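Local coordinates for extracellular solute-binding protein family 5 (Brucella melitensis, PDB 4ONY), which probably binds peptides or related solutes in the periplasm and delivers them to an ABC transporter for import, at residues A[313-318]-A[326-331]. Sequence-based numbering, arbitrary orientation.
Sequences FVFNTR and RVRQAL
Phe-315, ending strand 310-315, comes nearest to helix 325-333 at Arg-328, their CA atoms 7.4 Å apart. The two belong to a beta-alpha unit in one lobe of a family 5 solute-binding protein: the strand lies inside a mixed sheet, between strands 557-562 and 484-489, and the chain then turns back as a helix packed against it. No hydrogen bond joins the two segments, so the contact illustrates how a long polar side chain can pack through its methylenes. The aliphatic part of Arg-328 lies over one face of the Phe-315 ring in a CH-pi contact, with Arg-328 CG 4.0 Å from the centroid of the Phe-315 ring and 14° off the ring normal. Arg-328 CD continues past the rim to reach Phe-315 CB at 3.6 Å. Leu-331, one helical turn on, meets the ring's edge instead, its CB 4.0 Å from Phe-315 CZ. Beyond CD the arginine bends at chi3 (-58°), which carries the guanidinium toward Thr-317; its plane ends 55° from that of the ring. There NH1 and NH2 donate to the backbone carbonyls of Phe-322 and Gly-554, which satisfies buried N-H donors at both terminal nitrogens and ties the helix to neighbouring loops. Thr-317 divides its two branches: OG1 bonds to Ala-517 O, while methyl CG2 sits over one guanidinium face, 3.5 Å from Arg-328 NH1.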
ATOM      1  N   PHE A 313      16.428   8.319   0.248  1.00 13.56           N
ATOM      2  CA  PHE A 313      16.833   9.534   0.931  1.00 13.29           C
ATOM      3  C   PHE A 313      16.074  10.656   0.278  1.00 13.15           C
ATOM      4  O   PHE A 313      15.904  10.657  -0.944  1.00 14.86           O
ATOM      5  CB  PHE A 313      18.321   9.788   0.823  1.00 13.21           C
ATOM      6  CG  PHE A 313      19.171   8.820   1.560  1.00 13.44           C
ATOM      7  CD1 PHE A 313      19.272   8.875   2.943  1.00 13.72           C
ATOM      8  CD2 PHE A 313      19.936   7.884   0.879  1.00 13.93           C
ATOM      9  CE1 PHE A 313      20.096   8.015   3.639  1.00 14.09           C
ATOM     10  CE2 PHE A 313      20.791   7.020   1.590  1.00 14.03           C
ATOM     11  CZ  PHE A 313      20.865   7.094   2.974  1.00 14.09           C
ATOM     12  N   VAL A 314      15.552  11.569   1.077  1.00 12.39           N
ATOM     13  CA  VAL A 314      14.750  12.675   0.623  1.00 11.61           C
ATOM     14  C   VAL A 314      15.483  13.976   0.805  1.00 11.09           C
ATOM     15  O   VAL A 314      15.942  14.282   1.893  1.00 11.43           O
ATOM     16  CB  VAL A 314      13.407  12.762   1.367  1.00 12.03           C
ATOM     17  CG1 VAL A 314      12.558  13.861   0.759  1.00 11.80           C
ATOM     18  CG2 VAL A 314      12.612  11.464   1.206  1.00 12.33           C
ATOM     19  N   PHE A 315      15.641  14.733  -0.266  1.00 10.70           N
ATOM     20  CA  PHE A 315      16.234  16.061  -0.203  1.00 10.85           C
ATOM     21  C   PHE A 315      15.149  17.070   0.162  1.00 11.60           C
ATOM     22  O   PHE A 315      14.134  17.162  -0.542  1.00 11.78           O
ATOM     23  CB  PHE A 315      16.761  16.504  -1.580  1.00 10.65           C
ATOM     24  CG  PHE A 315      17.910  15.663  -2.135  1.00 10.16           C
ATOM     25  CD1 PHE A 315      19.222  15.896  -1.714  1.00 10.13           C
ATOM     26  CD2 PHE A 315      17.667  14.736  -3.118  1.00 10.00           C
ATOM     27  CE1 PHE A 315      20.292  15.164  -2.238  1.00 10.38           C
ATOM     28  CE2 PHE A 315      18.719  13.978  -3.645  1.00 10.37           C
ATOM     29  CZ  PHE A 315      20.030  14.203  -3.196  1.00 10.43           C
ATOM     30  N   ASN A 316      15.366  17.861   1.215  1.00 11.87           N
ATOM     31  CA  ASN A 316      14.493  19.027   1.446  1.00 12.48           C
ATOM     32  C   ASN A 316      14.860  20.192   0.531  1.00 12.33           C
ATOM     33  O   ASN A 316      15.716  21.009   0.860  1.00 12.39           O
ATOM     34  CB  ASN A 316      14.520  19.502   2.898  1.00 13.05           C
ATOM     35  CG  ASN A 316      13.465  20.552   3.194  1.00 13.77           C
ATOM     36  OD1 ASN A 316      12.703  20.956   2.317  1.00 13.50           O
ATOM     37  ND2 ASN A 316      13.442  21.031   4.452  1.00 14.66           N
ATOM     38  N   THR A 317      14.156  20.285  -0.598  1.00 12.41           N
ATOM     39  CA  THR A 317      14.457  21.278  -1.635  1.00 11.95           C
ATOM     40  C   THR A 317      14.187  22.696  -1.146  1.00 12.78           C
ATOM     41  O   THR A 317      14.629  23.644  -1.766  1.00 12.39           O
ATOM     42  CB  THR A 317      13.708  21.053  -2.989  1.00 11.56           C
ATOM     43  OG1 THR A 317      12.318  21.336  -2.869  1.00 11.47           O
ATOM     44  CG2 THR A 317      13.919  19.641  -3.530  1.00 11.40           C
ATOM     45  N   ARG A 318      13.474  22.853  -0.030  1.00 13.41           N
ATOM     46  CA  ARG A 318      13.312  24.185   0.564  1.00 14.39           C
ATOM     47  C   ARG A 318      14.647  24.759   1.065  1.00 14.95           C
ATOM     48  O   ARG A 318      14.770  25.971   1.262  1.00 16.30           O
ATOM     49  CB  ARG A 318      12.314  24.150   1.758  1.00 14.30           C
ATOM     50  CG  ARG A 318      10.931  23.587   1.396  1.00 14.15           C
ATOM     51  CD  ARG A 318      10.110  23.324   2.674  1.00 14.54           C
ATOM     52  NE  ARG A 318       8.831  22.620   2.454  1.00 14.19           N
ATOM     53  CZ  ARG A 318       8.694  21.318   2.342  1.00 14.50           C
ATOM     54  NH1 ARG A 318       9.756  20.520   2.331  1.00 14.79           N
ATOM     55  NH2 ARG A 318       7.495  20.794   2.151  1.00 14.96           N
ATOM     56  N   ARG A 326      20.392  20.015 -10.268  1.00 11.48           N
ATOM     57  CA  ARG A 326      21.656  19.469 -10.731  1.00 12.02           C
ATOM     58  C   ARG A 326      22.508  18.975  -9.553  1.00 11.62           C
ATOM     59  O   ARG A 326      23.246  17.981  -9.674  1.00 11.87           O
ATOM     60  CB  ARG A 326      22.464  20.526 -11.521  1.00 12.81           C
ATOM     61  CG  ARG A 326      21.768  20.986 -12.791  1.00 13.61           C
ATOM     62  CD  ARG A 326      22.433  22.186 -13.431  1.00 13.89           C
ATOM     63  NE  ARG A 326      22.405  23.295 -12.509  1.00 14.14           N
ATOM     64  CZ  ARG A 326      22.883  24.504 -12.759  1.00 15.06           C
ATOM     65  NH1 ARG A 326      23.423  24.787 -13.957  1.00 16.35           N
ATOM     66  NH2 ARG A 326      22.827  25.439 -11.824  1.00 14.48           N
ATOM     67  N   VAL A 327      22.448  19.698  -8.430  1.00 11.39           N
ATOM     68  CA  VAL A 327      23.148  19.273  -7.214  1.00 11.19           C
ATOM     69  C   VAL A 327      22.524  17.968  -6.667  1.00 11.13           C
ATOM     70  O   VAL A 327      23.237  17.013  -6.295  1.00 11.04           O
ATOM     71  CB  VAL A 327      23.115  20.392  -6.165  1.00 11.39           C
ATOM     72  CG1 VAL A 327      23.641  19.918  -4.821  1.00 11.33           C
ATOM     73  CG2 VAL A 327      23.882  21.621  -6.638  1.00 11.56           C
ATOM     74  N   ARG A 328      21.198  17.926  -6.602  1.00 10.80           N
ATOM     75  CA  ARG A 328      20.501  16.705  -6.169  1.00 11.39           C
ATOM     76  C   ARG A 328      20.860  15.527  -7.079  1.00 11.24           C
ATOM     77  O   ARG A 328      21.155  14.438  -6.596  1.00 11.06           O
ATOM     78  CB  ARG A 328      18.972  16.916  -6.121  1.00 11.49           C
ATOM     79  CG  ARG A 328      18.600  18.020  -5.129  1.00 11.52           C
ATOM     80  CD  ARG A 328      17.145  18.034  -4.818  1.00 11.51           C
ATOM     81  NE  ARG A 328      16.319  18.214  -6.027  1.00 11.55           N
ATOM     82  CZ  ARG A 328      15.853  19.342  -6.523  1.00 11.15           C
ATOM     83  NH1 ARG A 328      16.174  20.496  -6.014  1.00 11.65           N
ATOM     84  NH2 ARG A 328      15.042  19.296  -7.575  1.00 11.07           N
ATOM     85  N   GLN A 329      20.887  15.763  -8.381  1.00 11.84           N
ATOM     86  CA  GLN A 329      21.247  14.715  -9.337  1.00 12.97           C
ATOM     87  C   GLN A 329      22.656  14.163  -9.067  1.00 13.05           C
ATOM     88  O   GLN A 329      22.846  12.957  -9.005  1.00 12.69           O
ATOM     89  CB  GLN A 329      21.165  15.265 -10.755  1.00 14.44           C
ATOM     90  CG  GLN A 329      21.285  14.287 -11.920  1.00 16.44           C
ATOM     91  CD  GLN A 329      21.416  15.051 -13.255  1.00 18.43           C
ATOM     92  OE1 GLN A 329      21.423  16.315 -13.314  1.00 21.87           O
ATOM     93  NE2 GLN A 329      21.542  14.331 -14.287  1.00 19.52           N
ATOM     94  N   ALA A 330      23.642  15.056  -8.909  1.00 12.89           N
ATOM     95  CA  ALA A 330      25.014  14.650  -8.560  1.00 13.03           C
ATOM     96  C   ALA A 330      25.060  13.813  -7.280  1.00 13.04           C
ATOM     97  O   ALA A 330      25.717  12.753  -7.238  1.00 12.69           O
ATOM     98  CB  ALA A 330      25.900  15.878  -8.363  1.00 13.14           C
ATOM     99  N   LEU A 331      24.418  14.297  -6.226  1.00 13.31           N
ATOM    100  CA  LEU A 331      24.514  13.604  -4.924  1.00 14.60           C
ATOM    101  C   LEU A 331      23.851  12.225  -4.946  1.00 14.94           C
ATOM    102  O   LEU A 331      24.322  11.312  -4.294  1.00 15.46           O
ATOM    103  CB  LEU A 331      23.927  14.438  -3.797  1.00 15.37           C
ATOM    104  CG  LEU A 331      24.665  15.772  -3.578  1.00 16.94           C
ATOM    105  CD1 LEU A 331      24.001  16.575  -2.471  1.00 18.17           C
ATOM    106  CD2 LEU A 331      26.154  15.746  -3.373  1.00 17.29           C
TER